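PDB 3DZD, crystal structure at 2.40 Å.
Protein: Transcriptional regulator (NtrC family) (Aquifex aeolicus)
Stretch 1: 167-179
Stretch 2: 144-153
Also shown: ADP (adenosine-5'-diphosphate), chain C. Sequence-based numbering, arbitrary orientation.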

ATOM      1  N   ILE A 167     -16.232   4.448   5.958  1.00 36.59           N
ATOM      2  CA  ILE A 167     -16.483   4.428   4.522  1.00 37.67           C
ATOM      3  C   ILE A 167     -16.626   5.841   3.980  1.00 42.44           C
ATOM      4  O   ILE A 167     -16.065   6.170   2.936  1.00 44.97           O
ATOM      5  CB  ILE A 167     -17.753   3.670   4.158  1.00 38.78           C
ATOM      6  CG1 ILE A 167     -17.594   2.176   4.459  1.00 46.79           C
ATOM      7  CG2 ILE A 167     -18.077   3.891   2.703  1.00 37.23           C
ATOM      8  CD1 ILE A 167     -18.734   1.329   3.923  1.00 51.46           C
ATOM      9  N   VAL A 168     -17.393   6.673   4.676  1.00 37.03           N
ATOM     10  CA  VAL A 168     -17.611   8.028   4.213  1.00 37.14           C
ATOM     11  C   VAL A 168     -16.277   8.775   4.166  1.00 37.19           C
ATOM     12  O   VAL A 168     -15.996   9.509   3.212  1.00 37.19           O
ATOM     13  CB  VAL A 168     -18.608   8.786   5.108  1.00 37.39           C
ATOM     14  CG1 VAL A 168     -18.755  10.226   4.629  1.00 37.73           C
ATOM     15  CG2 VAL A 168     -19.952   8.080   5.122  1.00 37.55           C
ATOM     16  N   ALA A 169     -15.467   8.574   5.200  1.00 37.25           N
ATOM     17  CA  ALA A 169     -14.145   9.186   5.300  1.00 36.88           C
ATOM     18  C   ALA A 169     -13.221   8.802   4.129  1.00 37.12           C
ATOM     19  O   ALA A 169     -12.547   9.662   3.559  1.00 37.31           O
ATOM     20  CB  ALA A 169     -13.504   8.842   6.637  1.00 37.21           C
ATOM     21  N   ARG A 170     -13.195   7.523   3.768  1.00 38.87           N
ATOM     22  CA  ARG A 170     -12.413   7.073   2.611  1.00 39.20           C
ATOM     23  C   ARG A 170     -12.941   7.653   1.313  1.00 46.69           C
ATOM     24  O   ARG A 170     -12.169   8.027   0.425  1.00 44.69           O
ATOM     25  CB  ARG A 170     -12.386   5.548   2.517  1.00 36.44           C
ATOM     26  CG  ARG A 170     -11.472   4.900   3.540  1.00 36.25           C
ATOM     27  CD  ARG A 170     -11.402   3.393   3.368  1.00 38.43           C
ATOM     28  NE  ARG A 170     -10.642   2.801   4.469  1.00 47.64           N
ATOM     29  CZ  ARG A 170      -9.310   2.786   4.531  1.00 50.59           C
ATOM     30  NH1 ARG A 170      -8.591   3.322   3.545  1.00 49.10           N
ATOM     31  NH2 ARG A 170      -8.699   2.233   5.572  1.00 43.06           N
ATOM     32  N   LEU A 171     -14.262   7.717   1.201  1.00 37.38           N
ATOM     33  CA  LEU A 171     -14.877   8.323   0.036  1.00 37.28           C
ATOM     34  C   LEU A 171     -14.389   9.748  -0.092  1.00 41.17           C
ATOM     35  O   LEU A 171     -13.947  10.162  -1.162  1.00 48.29           O
ATOM     36  CB  LEU A 171     -16.403   8.283   0.137  1.00 40.79           C
ATOM     37  CG  LEU A 171     -16.994   6.879  -0.053  1.00 48.00           C
ATOM     38  CD1 LEU A 171     -18.518   6.892   0.068  1.00 43.49           C
ATOM     39  CD2 LEU A 171     -16.562   6.283  -1.397  1.00 44.03           C
ATOM     40  N   ILE A 172     -14.457  10.494   1.011  1.00 38.34           N
ATOM     41  CA  ILE A 172     -14.044  11.897   1.026  1.00 37.57           C
ATOM     42  C   ILE A 172     -12.590  12.035   0.578  1.00 37.47           C
ATOM     43  O   ILE A 172     -12.272  12.868  -0.264  1.00 39.95           O
ATOM     44  CB  ILE A 172     -14.214  12.529   2.435  1.00 41.28           C
ATOM     45  CG1 ILE A 172     -15.699  12.755   2.758  1.00 40.56           C
ATOM     46  CG2 ILE A 172     -13.438  13.836   2.539  1.00 37.70           C
ATOM     47  CD1 ILE A 172     -15.962  13.069   4.215  1.00 37.77           C
ATOM     48  N   HIS A 173     -11.711  11.217   1.148  1.00 42.36           N
ATOM     49  CA  HIS A 173     -10.309  11.218   0.763  1.00 38.33           C
ATOM     50  C   HIS A 173     -10.178  10.967  -0.741  1.00 45.76           C
ATOM     51  O   HIS A 173      -9.584  11.766  -1.470  1.00 44.90           O
ATOM     52  CB  HIS A 173      -9.539  10.166   1.555  1.00 36.94           C
ATOM     53  CG  HIS A 173      -8.127   9.975   1.090  1.00 43.80           C
ATOM     54  ND1 HIS A 173      -7.150  10.932   1.264  1.00 44.78           N
ATOM     55  CD2 HIS A 173      -7.532   8.939   0.450  1.00 42.13           C
ATOM     56  CE1 HIS A 173      -6.013  10.495   0.750  1.00 44.36           C
ATOM     57  NE2 HIS A 173      -6.217   9.287   0.254  1.00 39.99           N
ATOM     58  N   ARG A 174     -10.756   9.860  -1.192  1.00 49.08           N
ATOM     59  CA  ARG A 174     -10.806   9.515  -2.610  1.00 52.06           C
ATOM     60  C   ARG A 174     -11.165  10.699  -3.513  1.00 56.71           C
ATOM     61  O   ARG A 174     -10.470  10.971  -4.487  1.00 55.68           O
ATOM     62  CB  ARG A 174     -11.812   8.385  -2.833  1.00 55.25           C
ATOM     63  CG  ARG A 174     -11.798   7.810  -4.235  1.00 58.53           C
ATOM     64  CD  ARG A 174     -10.527   7.016  -4.470  1.00 72.98           C
ATOM     65  NE  ARG A 174     -10.290   6.029  -3.418  1.00 74.60           N
ATOM     66  CZ  ARG A 174     -10.693   4.762  -3.482  1.00 77.77           C
ATOM     67  NH1 ARG A 174     -11.352   4.331  -4.549  1.00 76.09           N
ATOM     68  NH2 ARG A 174     -10.436   3.926  -2.482  1.00 76.69           N
ATOM     69  N   TYR A 175     -12.255  11.391  -3.190  1.00 56.36           N
ATOM     70  CA  TYR A 175     -12.743  12.503  -4.010  1.00 57.33           C
ATOM     71  C   TYR A 175     -11.911  13.771  -3.853  1.00 59.95           C
ATOM     72  O   TYR A 175     -11.855  14.595  -4.765  1.00 65.68           O
ATOM     73  CB  TYR A 175     -14.211  12.812  -3.695  1.00 57.19           C
ATOM     74  CG  TYR A 175     -15.177  11.714  -4.091  1.00 76.42           C
ATOM     75  CD1 TYR A 175     -14.856  10.376  -3.893  1.00 78.25           C
ATOM     76  CD2 TYR A 175     -16.418  12.011  -4.643  1.00 81.98           C
ATOM     77  CE1 TYR A 175     -15.733   9.365  -4.246  1.00 80.95           C
ATOM     78  CE2 TYR A 175     -17.307  11.003  -4.997  1.00 80.99           C
ATOM     79  CZ  TYR A 175     -16.957   9.681  -4.796  1.00 85.69           C
ATOM     80  OH  TYR A 175     -17.825   8.665  -5.139  1.00 96.92           O
ATOM     81  N   SER A 176     -11.274  13.930  -2.695  1.00 47.21           N
ATOM     82  CA  SER A 176     -10.458  15.110  -2.427  1.00 48.93           C
ATOM     83  C   SER A 176      -9.326  15.221  -3.446  1.00 51.46           C
ATOM     84  O   SER A 176      -8.927  16.324  -3.830  1.00 46.46           O
ATOM     85  CB  SER A 176      -9.881  15.079  -1.002  1.00 41.48           C
ATOM     86  OG  SER A 176      -8.677  14.328  -0.946  1.00 45.35           O
ATOM     87  N   GLY A 177      -8.806  14.074  -3.870  1.00 49.36           N
ATOM     88  CA  GLY A 177      -7.746  14.044  -4.859  1.00 50.59           C
ATOM     89  C   GLY A 177      -6.347  14.028  -4.267  1.00 55.62           C
ATOM     90  O   GLY A 177      -5.363  13.919  -4.999  1.00 55.64           O
ATOM     91  N   ARG A 178      -6.255  14.133  -2.945  1.00 51.68           N
ATOM     92  CA  ARG A 178      -4.967  14.188  -2.269  1.00 46.02           C
ATOM     93  C   ARG A 178      -4.176  12.903  -2.501  1.00 45.54           C
ATOM     94  O   ARG A 178      -4.731  11.807  -2.442  1.00 45.89           O
ATOM     95  CB  ARG A 178      -5.156  14.501  -0.776  1.00 46.39           C
ATOM     96  CG  ARG A 178      -5.677  15.928  -0.535  1.00 52.09           C
ATOM     97  CD  ARG A 178      -6.054  16.217   0.909  1.00 50.93           C
ATOM     98  NE  ARG A 178      -4.897  16.293   1.800  1.00 50.25           N
ATOM     99  CZ  ARG A 178      -4.176  17.387   1.996  1.00 51.77           C
ATOM    100  NH1 ARG A 178      -4.480  18.503   1.358  1.00 57.80           N
ATOM    101  NH2 ARG A 178      -3.142  17.366   2.825  1.00 55.19           N
ATOM    102  N   LYS A 179      -2.882  13.044  -2.783  1.00 64.21           N
ATOM    103  CA  LYS A 179      -2.056  11.911  -3.202  1.00 64.48           C
ATOM    104  C   LYS A 179      -1.489  11.107  -2.039  1.00 55.81           C
ATOM    105  O   LYS A 179      -1.111   9.942  -2.196  1.00 48.43           O
ATOM    106  CB  LYS A 179      -0.915  12.386  -4.111  1.00 67.77           C
ATOM    107  CG  LYS A 179      -1.352  12.743  -5.523  1.00 75.93           C
ATOM    108  CD  LYS A 179      -1.997  11.546  -6.208  1.00 84.25           C
ATOM    109  CE  LYS A 179      -1.069  10.335  -6.194  1.00 84.49           C
ATOM    110  NZ  LYS A 179      -1.714   9.106  -6.749  1.00 86.78           N
TER
HETATM  111  PB  ADP C 370     -18.246   2.825  11.930  0.52 45.33           P
HETATM  112  O1B ADP C 370     -17.023   3.283  11.160  0.77 43.69           O
HETATM  113  O2B ADP C 370     -17.983   2.483  13.381  0.88 52.43           O
HETATM  114  O3B ADP C 370     -19.440   3.718  11.782  1.00 39.04           O
HETATM  115  PA  ADP C 370     -17.980   0.560  10.135  1.00 49.22           P
HETATM  116  O1A ADP C 370     -18.236   1.128   8.767  1.00 58.16           O
HETATM  117  O2A ADP C 370     -16.536   0.361  10.549  1.00 57.69           O
HETATM  118  O3A ADP C 370     -18.772   1.456  11.231  1.00 55.33           O
HETATM  119  O5' ADP C 370     -18.717  -0.866  10.242  1.00 50.97           O
HETATM  120  C5' ADP C 370     -19.597  -1.309   9.218  1.00 44.76           C
HETATM  121  C4' ADP C 370     -19.088  -2.559   8.527  1.00 44.12           C
HETATM  122  O4' ADP C 370     -19.970  -2.786   7.435  1.00 41.32           O
HETATM  123  C3' ADP C 370     -17.748  -2.299   7.872  1.00 50.68           C
HETATM  124  O3' ADP C 370     -17.129  -3.556   7.579  1.00 50.81           O
HETATM  125  C2' ADP C 370     -18.065  -1.663   6.544  1.00 45.50           C
HETATM  126  O2' ADP C 370     -17.157  -2.227   5.595  1.00 44.81           O
HETATM  127  C1' ADP C 370     -19.459  -2.171   6.242  1.00 42.19           C
HETATM  128  N9  ADP C 370     -20.373  -1.075   5.857  1.00 39.98           N
HETATM  129  C8  ADP C 370     -20.821  -0.106   6.677  1.00 39.52           C
HETATM  130  N7  ADP C 370     -21.665   0.730   6.042  1.00 37.07           N
HETATM  131  C5  ADP C 370     -21.771   0.292   4.776  1.00 37.10           C
HETATM  132  C6  ADP C 370     -22.500   0.733   3.568  1.00 39.84           C
HETATM  133  N6  ADP C 370     -23.305   1.828   3.603  1.00 46.23           N
HETATM  134  N1  ADP C 370     -22.344   0.004   2.447  1.00 43.68           N
HETATM  135  C2  ADP C 370     -21.551  -1.083   2.421  1.00 43.39           C
HETATM  136  N3  ADP C 370     -20.852  -1.539   3.475  1.00 41.99           N
HETATM  137  C4  ADP C 370     -20.923  -0.901   4.659  1.00 39.30           C
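Stretch 2 (144-153) LIPKIAKSKA

Stretch 2 packs its helix obliquely across the helix of stretch 1 in a largely apolar contact, closed at its C-terminal end by backbone proximity and one weak hydrogen bond. Residues 144-149 continue a helix that begins earlier in the chain and is kinked at Pro146, whose nitrogen carries no hydrogen and so makes no bond to the preceding turn; the chain runs on as loop through Ala153. The axis of this helix crosses that of helix 167-176 at -55°, with a closest approach of 8.3 Å; the N-to-C directions of the two helices make an angle of 55°, nearer parallel than antiparallel. The closest CA atoms of the two stretches are those of Ser176 and Lys150, 4.3 Å apart.

Ile145 points toward stretch 1 and is the residue of stretch 2 most covered by it. Its CD1 lies 3.7 Å from Val168 CG1 and 3.9 Å from Leu171 CD1, while its CG2 sits 3.9 Å from Ile172 CG1 and also lies over one face of the Tyr175 ring. Pro146 meets the same ring at its edge, with CB 3.8 Å from Tyr175 CD2. One turn after Ile145, Ala149 again points toward the partner helix. The backbones are close here, and its methyl group already fills the gap: Ala149 CB is 3.3 Å from Ile172 O and 3.7 Å from Tyr175 CB, and Ala149 O receives a CA-H...O contact from Ser176 CA at 3.2 Å.

Beyond Ala149 the contact becomes polar and looser. The poorly ordered side chain of Lys150 extends alongside the end of helix 167-176, and its NZ donates a weak hydrogen bond to Tyr175 O, 3.3 Å away. Gly177 follows with positive phi, turning the chain out of the helix. Farther along, Lys152 CG rests 3.8 Å from Arg178 NH1, approaching the guanidinium obliquely.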

ATOM      1  N   LEU A 144     -23.436  15.128  -1.049  1.00 40.84           N
ATOM      2  CA  LEU A 144     -22.717  16.116  -0.262  1.00 41.98           C
ATOM      3  C   LEU A 144     -21.213  15.851  -0.267  1.00 42.19           C
ATOM      4  O   LEU A 144     -20.407  16.778  -0.322  1.00 42.95           O
ATOM      5  CB  LEU A 144     -23.251  16.111   1.170  1.00 39.65           C
ATOM      6  CG  LEU A 144     -22.495  16.939   2.201  1.00 39.55           C
ATOM      7  CD1 LEU A 144     -22.685  18.445   1.936  1.00 40.44           C
ATOM      8  CD2 LEU A 144     -22.933  16.552   3.616  1.00 39.45           C
ATOM      9  N   ILE A 145     -20.852  14.573  -0.226  1.00 39.06           N
ATOM     10  CA  ILE A 145     -19.465  14.144  -0.094  1.00 39.66           C
ATOM     11  C   ILE A 145     -18.503  14.775  -1.104  1.00 42.28           C
ATOM     12  O   ILE A 145     -17.422  15.235  -0.727  1.00 42.30           O
ATOM     13  CB  ILE A 145     -19.351  12.602  -0.198  1.00 38.87           C
ATOM     14  CG1 ILE A 145     -19.872  11.931   1.075  1.00 38.24           C
ATOM     15  CG2 ILE A 145     -17.925  12.190  -0.444  1.00 38.16           C
ATOM     16  CD1 ILE A 145     -19.713  10.444   1.042  1.00 38.02           C
ATOM     17  N   PRO A 146     -18.881  14.784  -2.390  1.00 53.23           N
ATOM     18  CA  PRO A 146     -18.000  15.332  -3.426  1.00 57.88           C
ATOM     19  C   PRO A 146     -17.829  16.853  -3.313  1.00 62.43           C
ATOM     20  O   PRO A 146     -16.799  17.390  -3.728  1.00 70.49           O
ATOM     21  CB  PRO A 146     -18.727  14.976  -4.733  1.00 60.50           C
ATOM     22  CG  PRO A 146     -19.708  13.916  -4.369  1.00 56.95           C
ATOM     23  CD  PRO A 146     -20.111  14.213  -2.963  1.00 56.12           C
ATOM     24  N   LYS A 147     -18.831  17.530  -2.760  1.00 54.55           N
ATOM     25  CA  LYS A 147     -18.767  18.972  -2.548  1.00 60.30           C
ATOM     26  C   LYS A 147     -17.845  19.342  -1.381  1.00 63.50           C
ATOM     27  O   LYS A 147     -17.143  20.352  -1.421  1.00 72.46           O
ATOM     28  CB  LYS A 147     -20.164  19.514  -2.276  1.00 57.26           C
ATOM     29  CG  LYS A 147     -21.150  19.278  -3.404  1.00 63.58           C
ATOM     30  CD  LYS A 147     -22.521  19.835  -3.050  1.00 65.89           C
ATOM     31  CE  LYS A 147     -23.440  19.839  -4.261  1.00 77.88           C
ATOM     32  NZ  LYS A 147     -24.650  20.691  -4.044  1.00 88.95           N
ATOM     33  N   ILE A 148     -17.867  18.514  -0.342  1.00 67.01           N
ATOM     34  CA  ILE A 148     -17.060  18.707   0.854  1.00 59.03           C
ATOM     35  C   ILE A 148     -15.593  18.386   0.586  1.00 60.40           C
ATOM     36  O   ILE A 148     -14.698  19.020   1.138  1.00 63.27           O
ATOM     37  CB  ILE A 148     -17.538  17.742   1.962  1.00 56.68           C
ATOM     38  CG1 ILE A 148     -18.902  18.153   2.491  1.00 63.59           C
ATOM     39  CG2 ILE A 148     -16.570  17.694   3.114  1.00 52.73           C
ATOM     40  CD1 ILE A 148     -19.326  17.322   3.671  1.00 56.73           C
ATOM     41  N   ALA A 149     -15.362  17.401  -0.277  1.00 53.81           N
ATOM     42  CA  ALA A 149     -14.076  16.715  -0.351  1.00 43.96           C
ATOM     43  C   ALA A 149     -12.901  17.520  -0.883  1.00 51.83           C
ATOM     44  O   ALA A 149     -11.762  17.269  -0.498  1.00 44.75           O
ATOM     45  CB  ALA A 149     -14.214  15.433  -1.144  1.00 43.32           C
ATOM     46  N   LYS A 150     -13.155  18.460  -1.782  1.00 70.44           N
ATOM     47  CA  LYS A 150     -12.047  19.151  -2.423  1.00 85.81           C
ATOM     48  C   LYS A 150     -11.522  20.301  -1.574  1.00 84.63           C
ATOM     49  O   LYS A 150     -10.584  20.996  -1.960  1.00 91.85           O
ATOM     50  CB  LYS A 150     -12.408  19.593  -3.843  1.00 93.73           C
ATOM     51  CG  LYS A 150     -12.436  18.433  -4.838  1.00 91.03           C
ATOM     52  CD  LYS A 150     -12.228  18.900  -6.272  1.00109.58           C
ATOM     53  CE  LYS A 150     -12.011  17.721  -7.219  1.00101.41           C
ATOM     54  NZ  LYS A 150     -10.783  16.941  -6.887  1.00 91.56           N
ATOM     55  N   SER A 151     -12.119  20.480  -0.404  1.00 67.41           N
ATOM     56  CA  SER A 151     -11.627  21.456   0.553  1.00 62.55           C
ATOM     57  C   SER A 151     -10.546  20.828   1.421  1.00 60.47           C
ATOM     58  O   SER A 151     -10.328  19.618   1.377  1.00 55.78           O
ATOM     59  CB  SER A 151     -12.768  21.954   1.429  1.00 58.89           C
ATOM     60  OG  SER A 151     -12.310  22.965   2.302  1.00 69.77           O
ATOM     61  N   LYS A 152      -9.862  21.647   2.209  1.00 62.30           N
ATOM     62  CA  LYS A 152      -8.938  21.106   3.193  1.00 59.30           C
ATOM     63  C   LYS A 152      -9.477  21.285   4.610  1.00 52.92           C
ATOM     64  O   LYS A 152      -8.858  20.844   5.576  1.00 53.72           O
ATOM     65  CB  LYS A 152      -7.548  21.727   3.072  1.00 60.53           C
ATOM     66  CG  LYS A 152      -6.466  20.831   3.666  1.00 64.60           C
ATOM     67  CD  LYS A 152      -5.326  21.642   4.267  1.00 73.73           C
ATOM     68  CE  LYS A 152      -4.230  20.728   4.796  1.00 64.42           C
ATOM     69  NZ  LYS A 152      -3.191  21.469   5.571  1.00 75.36           N
ATOM     70  N   ALA A 153     -10.632  21.931   4.724  1.00 44.48           N
ATOM     71  CA  ALA A 153     -11.292  22.112   6.015  1.00 44.45           C
ATOM     72  C   ALA A 153     -11.662  20.756   6.624  1.00 39.09           C
ATOM     73  O   ALA A 153     -12.048  19.837   5.903  1.00 39.02           O
ATOM     74  CB  ALA A 153     -12.528  22.990   5.855  1.00 46.43           C
TER